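Local coordinates for protein aromatic amino acid exporter YddG (Starkeya novella, PDB 5I20) that exports a broad range of amino acids, including threonine, methionine, lysine and glutamate, across the bacterial inner membrane through a large central substrate-binding cavity, at residues Ser18-Ala23 with Ile218-Ile223; Ser84-Lys87 with Glu93-Leu96; Val133-Ala138 with Ala247-Thr252. All coordinates share one frame; numbering follows the deposited sequence.

Contact 1: Ser18-Ala23 with Ile218-Ile223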
loop_
_atom_site.group_PDB
_atom_site.type_symbol
_atom_site.label_atom_id
_atom_site.label_comp_id
_atom_site.label_asym_id
_atom_site.label_seq_id
_atom_site.Cartn_x
_atom_site.Cartn_y
_atom_site.Cartn_z
ATOM N N SER A 18 6.018 4.869 2.075
ATOM C CA SER A 18 6.593 6.053 1.447
ATOM C C SER A 18 8.072 5.854 1.105
ATOM O O SER A 18 8.614 6.563 0.254
ATOM C CB SER A 18 6.433 7.277 2.357
ATOM O OG SER A 18 5.072 7.518 2.669
ATOM N N THR A 19 8.721 4.897 1.767
ATOM C CA THR A 19 10.155 4.667 1.565
ATOM C C THR A 19 10.456 3.694 0.422
ATOM O O THR A 19 11.621 3.421 0.132
ATOM C CB THR A 19 10.835 4.123 2.848
ATOM O OG1 THR A 19 10.422 2.769 3.082
ATOM C CG2 THR A 19 10.488 4.979 4.058
ATOM N N LEU A 20 9.412 3.178 -0.221
ATOM C CA LEU A 20 9.562 2.170 -1.273
ATOM C C LEU A 20 10.434 2.620 -2.441
ATOM O O LEU A 20 11.319 1.882 -2.883
ATOM C CB LEU A 20 8.189 1.757 -1.806
ATOM C CG LEU A 20 7.393 0.799 -0.922
ATOM C CD1 LEU A 20 6.036 0.496 -1.538
ATOM C CD2 LEU A 20 8.183 -0.477 -0.696
ATOM N N ALA A 21 10.179 3.826 -2.942
ATOM C CA ALA A 21 10.900 4.346 -4.102
ATOM C C ALA A 21 12.389 4.524 -3.809
ATOM O O ALA A 21 13.213 4.513 -4.721
ATOM C CB ALA A 21 10.291 5.663 -4.554
ATOM N N LEU A 22 12.725 4.683 -2.535
ATOM C CA LEU A 22 14.109 4.881 -2.123
ATOM C C LEU A 22 14.919 3.595 -2.265
ATOM O O LEU A 22 16.099 3.631 -2.609
ATOM C CB LEU A 22 14.163 5.382 -0.678
ATOM C CG LEU A 22 15.035 6.605 -0.383
ATOM C CD1 LEU A 22 15.007 6.928 1.105
ATOM C CD2 LEU A 22 16.465 6.397 -0.860
ATOM N N ALA A 23 14.277 2.461 -2.003
ATOM C CA ALA A 23 14.955 1.168 -2.041
ATOM C C ALA A 23 14.745 0.451 -3.373
ATOM O O ALA A 23 15.393 -0.559 -3.651
ATOM C CB ALA A 23 14.479 0.292 -0.891
ATOM N N ILE A 218 11.686 -6.000 6.438
ATOM C CA ILE A 218 11.423 -5.641 7.827
ATOM C C ILE A 218 10.443 -4.470 7.940
ATOM O O ILE A 218 9.530 -4.495 8.763
ATOM C CB ILE A 218 12.725 -5.281 8.569
ATOM C CG1 ILE A 218 13.706 -6.455 8.523
ATOM C CG2 ILE A 218 12.434 -4.895 10.011
ATOM C CD1 ILE A 218 14.996 -6.199 9.271
ATOM N N GLY A 219 10.631 -3.454 7.105
ATOM C CA GLY A 219 9.846 -2.235 7.194
ATOM C C GLY A 219 8.528 -2.252 6.442
ATOM O O GLY A 219 7.485 -2.559 7.021
ATOM N N PRO A 220 8.566 -1.915 5.144
ATOM C CA PRO A 220 7.383 -1.830 4.277
ATOM C C PRO A 220 6.595 -3.138 4.162
ATOM O O PRO A 220 5.557 -3.164 3.499
ATOM C CB PRO A 220 7.977 -1.442 2.920
ATOM C CG PRO A 220 9.248 -0.745 3.254
ATOM C CD PRO A 220 9.787 -1.477 4.446
ATOM N N VAL A 221 7.082 -4.202 4.793
ATOM C CA VAL A 221 6.373 -5.476 4.813
ATOM C C VAL A 221 6.236 -6.011 6.236
ATOM O O VAL A 221 5.126 -6.226 6.727
ATOM C CB VAL A 221 7.079 -6.536 3.942
ATOM C CG1 VAL A 221 6.412 -7.888 4.114
ATOM C CG2 VAL A 221 7.076 -6.119 2.477
ATOM N N GLY A 222 7.372 -6.212 6.898
ATOM C CA GLY A 222 7.404 -6.829 8.212
ATOM C C GLY A 222 6.786 -6.025 9.339
ATOM O O GLY A 222 6.605 -6.535 10.442
ATOM N N ILE A 223 6.471 -4.765 9.072
ATOM C CA ILE A 223 5.814 -3.933 10.069
ATOM C C ILE A 223 4.571 -3.279 9.478
ATOM O O ILE A 223 3.520 -3.228 10.118
ATOM C CB ILE A 223 6.762 -2.848 10.619
ATOM C CG1 ILE A 223 7.920 -3.489 11.387
ATOM C CG2 ILE A 223 6.010 -1.890 11.528
ATOM C CD1 ILE A 223 8.935 -2.492 11.898
#
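Leu20 and Thr19 close on the ring of Pro220 where two broken transmembrane helices of this DMT-superfamily exporter pass each other. Helix 3-17 gives way to helix 20-27 within one membrane span; the other span is kinked at Pro220 and continues as helix 224-234. The example illustrates how a proline can both disturb a helix and offer it a packing surface: Pro220 N lacks a hydrogen and makes no bond to the preceding turn, residues 218-221 widen into a pi-type turn, and the proline's CB points toward segment 18-23, where CB and CG of the ring make the contact.

Along Leu20, the side chain works its way to that ring. Leu20 CB is still 5.7 Å from Pro220 CB and serves as a stalk. A first torsion of -77° keeps CG near its own backbone N and opposite the carbonyl carbon, and Leu20 CG has closed to 4.5 Å from Pro220 CB. There the side chain forks. Leu20 CD1 stays back, 5.2 Å from Pro220 CB, whereas Leu20 CD2 does the touching, 3.7 Å from Pro220 CB and 4.1 Å from Pro220 CG. The two side chains run antiparallel alongside each other, the methyl sitting against CB and, a little farther off, CG. Leu20 also touches Leu216, one turn before the proline, and a bound monoolein molecule.

Thr19 meets the same ring from another direction, lying roughly perpendicular to it. Its hydroxyl is committed to Leu16 O at the end of the preceding helix, and Pro220 O accepts a hydrogen bond from Trp17 NE1. Against the ring, Thr19 OG1 therefore makes a simple van der Waals approach, 3.7 Å from Pro220 CG.

Contact 2: Ser84-Lys87 with Glu93-Leu96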
loop_
_atom_site.group_PDB
_atom_site.type_symbol
_atom_site.label_atom_id
_atom_site.label_comp_id
_atom_site.label_asym_id
_atom_site.label_seq_id
_atom_site.Cartn_x
_atom_site.Cartn_y
_atom_site.Cartn_z
ATOM N N SER A 84 1.610 -7.560 -13.309
ATOM C CA SER A 84 1.079 -7.712 -14.656
ATOM C C SER A 84 0.888 -6.349 -15.318
ATOM O O SER A 84 1.118 -6.194 -16.513
ATOM C CB SER A 84 -0.248 -8.475 -14.630
ATOM O OG SER A 84 -0.076 -9.780 -14.104
ATOM N N ALA A 85 0.464 -5.365 -14.532
ATOM C CA ALA A 85 0.271 -4.011 -15.037
ATOM C C ALA A 85 1.595 -3.402 -15.499
ATOM O O ALA A 85 1.645 -2.699 -16.508
ATOM C CB ALA A 85 -0.376 -3.135 -13.969
ATOM N N LEU A 86 2.662 -3.677 -14.752
ATOM C CA LEU A 86 4.000 -3.198 -15.090
ATOM C C LEU A 86 4.521 -3.856 -16.366
ATOM O O LEU A 86 5.361 -3.298 -17.072
ATOM C CB LEU A 86 4.967 -3.458 -13.933
ATOM C CG LEU A 86 5.190 -2.349 -12.898
ATOM C CD1 LEU A 86 4.024 -1.378 -12.839
ATOM C CD2 LEU A 86 5.445 -2.956 -11.525
ATOM N N LYS A 87 4.009 -5.049 -16.647
ATOM C CA LYS A 87 4.377 -5.808 -17.834
ATOM C C LYS A 87 3.664 -5.295 -19.079
ATOM O O LYS A 87 4.172 -5.417 -20.195
ATOM C CB LYS A 87 4.047 -7.288 -17.627
ATOM C CG LYS A 87 5.196 -8.241 -17.882
ATOM C CD LYS A 87 4.769 -9.679 -17.639
ATOM C CE LYS A 87 5.877 -10.652 -17.999
ATOM N NZ LYS A 87 6.247 -10.550 -19.437
ATOM N N GLU A 93 1.714 5.515 -15.691
ATOM C CA GLU A 93 0.269 5.386 -15.829
ATOM C C GLU A 93 -0.269 4.216 -15.012
ATOM O O GLU A 93 -1.390 4.267 -14.512
ATOM C CB GLU A 93 -0.115 5.229 -17.301
ATOM C CG GLU A 93 -0.045 6.527 -18.087
ATOM C CD GLU A 93 1.034 6.518 -19.143
ATOM O OE1 GLU A 93 1.952 7.361 -19.060
ATOM O OE2 GLU A 93 0.957 5.676 -20.062
ATOM N N ALA A 94 0.535 3.166 -14.873
ATOM C CA ALA A 94 0.157 2.023 -14.049
ATOM C C ALA A 94 0.078 2.420 -12.579
ATOM O O ALA A 94 -0.843 2.020 -11.867
ATOM C CB ALA A 94 1.140 0.878 -14.235
ATOM N N GLY A 95 1.049 3.214 -12.135
ATOM C CA GLY A 95 1.090 3.677 -10.761
ATOM C C GLY A 95 -0.056 4.612 -10.425
ATOM O O GLY A 95 -0.604 4.561 -9.322
ATOM N N LEU A 96 -0.424 5.464 -11.379
ATOM C CA LEU A 96 -1.529 6.393 -11.183
ATOM C C LEU A 96 -2.865 5.659 -11.088
ATOM O O LEU A 96 -3.689 5.976 -10.232
ATOM C CB LEU A 96 -1.584 7.427 -12.313
ATOM C CG LEU A 96 -2.749 8.415 -12.195
ATOM C CD1 LEU A 96 -2.652 9.204 -10.893
ATOM C CD2 LEU A 96 -2.828 9.356 -13.388
#
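A helical hairpin of the membrane domain brings Ala94 against Ala85 and Leu86: helix 65-88 runs out to the periplasmic face, the chain turns within a few residues, and helix 91-98 heads back into the membrane. The centre of the interface is a pair of alanines. Their CA atoms are the nearest across the two segments, Ala85 CA standing 6.1 Å from Ala94 CA, and each CB is directed at the other helix, so that Ala85 CB and Ala94 CB meet at 4.3 Å. Such short side chains let the backbones come close; Ala85 O lies as near to the Ala94 methyl as the opposing methyl does.

Leu86 starts off to one side of Ala94, but its CD1 branch comes back until Leu86 CD1 rests 3.9 Å from Ala94 CB. The Ala94 methyl thus meets two neighbours on the same helix, one small and one bulky. Ala85 packs as well on Ala155 and Ala156 of helix 150-169, so a third helix lies against the same small residue. Small residues facing each other close to a short periplasmic turn fit the helical-hairpin arrangement of this all-helical transporter.

Contact 3: Val133-Ala138 with Ala247-Thr252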
loop_
_atom_site.group_PDB
_atom_site.type_symbol
_atom_site.label_atom_id
_atom_site.label_comp_id
_atom_site.label_asym_id
_atom_site.label_seq_id
_atom_site.Cartn_x
_atom_site.Cartn_y
_atom_site.Cartn_z
ATOM N N VAL A 133 -2.065 13.116 -8.916
ATOM C CA VAL A 133 -2.106 13.337 -10.360
ATOM C C VAL A 133 -1.077 14.379 -10.801
ATOM O O VAL A 133 -0.351 14.180 -11.780
ATOM C CB VAL A 133 -3.513 13.785 -10.824
ATOM C CG1 VAL A 133 -3.482 14.280 -12.265
ATOM C CG2 VAL A 133 -4.511 12.650 -10.668
ATOM N N VAL A 134 -1.020 15.494 -10.078
ATOM C CA VAL A 134 -0.048 16.545 -10.373
ATOM C C VAL A 134 1.376 16.020 -10.221
ATOM O O VAL A 134 2.245 16.302 -11.042
ATOM C CB VAL A 134 -0.229 17.766 -9.447
ATOM C CG1 VAL A 134 0.889 18.777 -9.662
ATOM C CG2 VAL A 134 -1.570 18.416 -9.691
ATOM N N LEU A 135 1.597 15.241 -9.169
ATOM C CA LEU A 135 2.926 14.757 -8.833
ATOM C C LEU A 135 3.444 13.752 -9.859
ATOM O O LEU A 135 4.505 13.950 -10.452
ATOM C CB LEU A 135 2.917 14.135 -7.435
ATOM C CG LEU A 135 4.263 13.879 -6.759
ATOM C CD1 LEU A 135 5.116 15.135 -6.761
ATOM C CD2 LEU A 135 4.030 13.394 -5.338
ATOM N N LEU A 136 2.690 12.679 -10.068
ATOM C CA LEU A 136 3.117 11.609 -10.960
ATOM C C LEU A 136 3.209 12.092 -12.407
ATOM O O LEU A 136 3.933 11.511 -13.218
ATOM C CB LEU A 136 2.166 10.410 -10.853
ATOM C CG LEU A 136 2.021 9.754 -9.472
ATOM C CD1 LEU A 136 1.156 8.497 -9.544
ATOM C CD2 LEU A 136 3.376 9.438 -8.855
ATOM N N GLY A 137 2.486 13.164 -12.721
ATOM C CA GLY A 137 2.511 13.735 -14.056
ATOM C C GLY A 137 3.602 14.774 -14.247
ATOM O O GLY A 137 3.748 15.339 -15.333
ATOM N N ALA A 138 4.379 15.018 -13.195
ATOM C CA ALA A 138 5.443 16.021 -13.241
ATOM C C ALA A 138 6.678 15.520 -13.987
ATOM O O ALA A 138 7.643 16.261 -14.166
ATOM C CB ALA A 138 5.822 16.451 -11.837
ATOM N N ALA A 247 1.473 9.185 0.974
ATOM C CA ALA A 247 2.586 8.326 0.568
ATOM C C ALA A 247 3.310 8.810 -0.699
ATOM O O ALA A 247 4.538 8.851 -0.706
ATOM C CB ALA A 247 2.108 6.883 0.387
ATOM N N PRO A 248 2.571 9.179 -1.769
ATOM C CA PRO A 248 3.304 9.695 -2.935
ATOM C C PRO A 248 4.068 10.985 -2.651
ATOM O O PRO A 248 5.176 11.163 -3.157
ATOM C CB PRO A 248 2.197 9.947 -3.963
ATOM C CG PRO A 248 1.106 9.013 -3.569
ATOM C CD PRO A 248 1.138 9.000 -2.073
ATOM N N VAL A 249 3.485 11.871 -1.848
ATOM C CA VAL A 249 4.132 13.135 -1.508
ATOM C C VAL A 249 5.353 12.914 -0.623
ATOM O O VAL A 249 6.425 13.463 -0.879
ATOM C CB VAL A 249 3.158 14.091 -0.791
ATOM C CG1 VAL A 249 3.891 15.338 -0.320
ATOM C CG2 VAL A 249 2.008 14.460 -1.709
ATOM N N LEU A 250 5.186 12.113 0.422
ATOM C CA LEU A 250 6.286 11.808 1.323
ATOM C C LEU A 250 7.389 11.061 0.580
ATOM O O LEU A 250 8.572 11.265 0.845
ATOM C CB LEU A 250 5.790 10.991 2.519
ATOM C CG LEU A 250 4.961 11.764 3.550
ATOM C CD1 LEU A 250 4.364 10.826 4.583
ATOM C CD2 LEU A 250 5.807 12.835 4.230
ATOM N N SER A 251 6.992 10.206 -0.361
ATOM C CA SER A 251 7.949 9.452 -1.167
ATOM C C SER A 251 8.852 10.391 -1.960
ATOM O O SER A 251 10.073 10.233 -1.971
ATOM C CB SER A 251 7.218 8.497 -2.114
ATOM O OG SER A 251 8.126 7.704 -2.857
ATOM N N THR A 252 8.243 11.376 -2.611
ATOM C CA THR A 252 8.989 12.356 -3.390
ATOM C C THR A 252 9.864 13.230 -2.494
ATOM O O THR A 252 10.999 13.550 -2.850
ATOM C CB THR A 252 8.046 13.251 -4.210
ATOM O OG1 THR A 252 7.196 12.431 -5.022
ATOM C CG2 THR A 252 8.840 14.192 -5.101
#
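In Leu135, CG is turned away from the backbone N (chi1 -165°), and the second torsion carries CD2 onto helix 246-258; in Thr252, a first torsion of -55° lays OG1 beside its own backbone N, facing back along the helix. These two settings make the contact, which joins helix 119-136 to helix 246-258, one from each EamA sequence region. The threonine hydroxyl donates to Pro248 O, four residues earlier, with 3.0 Å between Thr252 OG1 and Pro248 O: the common intrahelical threonine-to-carbonyl bond. It comes in at a C=O...O angle of 156°, somewhat tilted from the carbonyl plane. Thr252 N donates to the same oxygen from the other face, giving this carbonyl two grips within its own helix.

Leu135 then lies over the bonded pair. Leu135 CD2 is 3.3 Å from Pro248 O and also 3.3 Å from Thr252 OG1, a snug fit of one methyl against two oxygens. The two side chains lie alongside each other, pointing opposite ways, with Leu135 CD1 4.2 Å from Thr252 CG2. Pro248 CB, 4.1 Å from Leu135 CD2, and the flank of Val249 complete the seat. Beyond it, Thr252 packs on Leu267 and Val249 on Cys271, both of helix 265-282. A valine in place of Thr252 has no hydroxyl to give, so Pro248 O would probably be left with the backbone N as its donor within the helix, and Leu135 CD2 would probably face a methyl instead of an oxygen. The chemistry implies that the hydroxyl of Thr252 is spent within its own helix, so an apolar methyl from helix 119-136 can lie against it.

Overall arrangement
The three contacts are spread through one bundle of membrane helices around the centre of the chain. Contact 2 closes first, a local hairpin between helices 65-88 and 91-98, and lies between the two segments of contact 1; contact 3 follows it, its segments alternating with those of contact 1. Contacts 1 and 3 have centres about 17 Å apart and meet directly, Ser18 and Ala21 packing on helix 246-258. Contacts 2 and 3, about 15 Å apart between centres, join where Leu96 meets Val133 and Leu136. Contacts 1 and 2, with centres about 19 Å apart, do not touch. Contacts 1 and 3 thus tie together the two EamA sequence regions, consistent with the basket-shaped bundle around a central cavity.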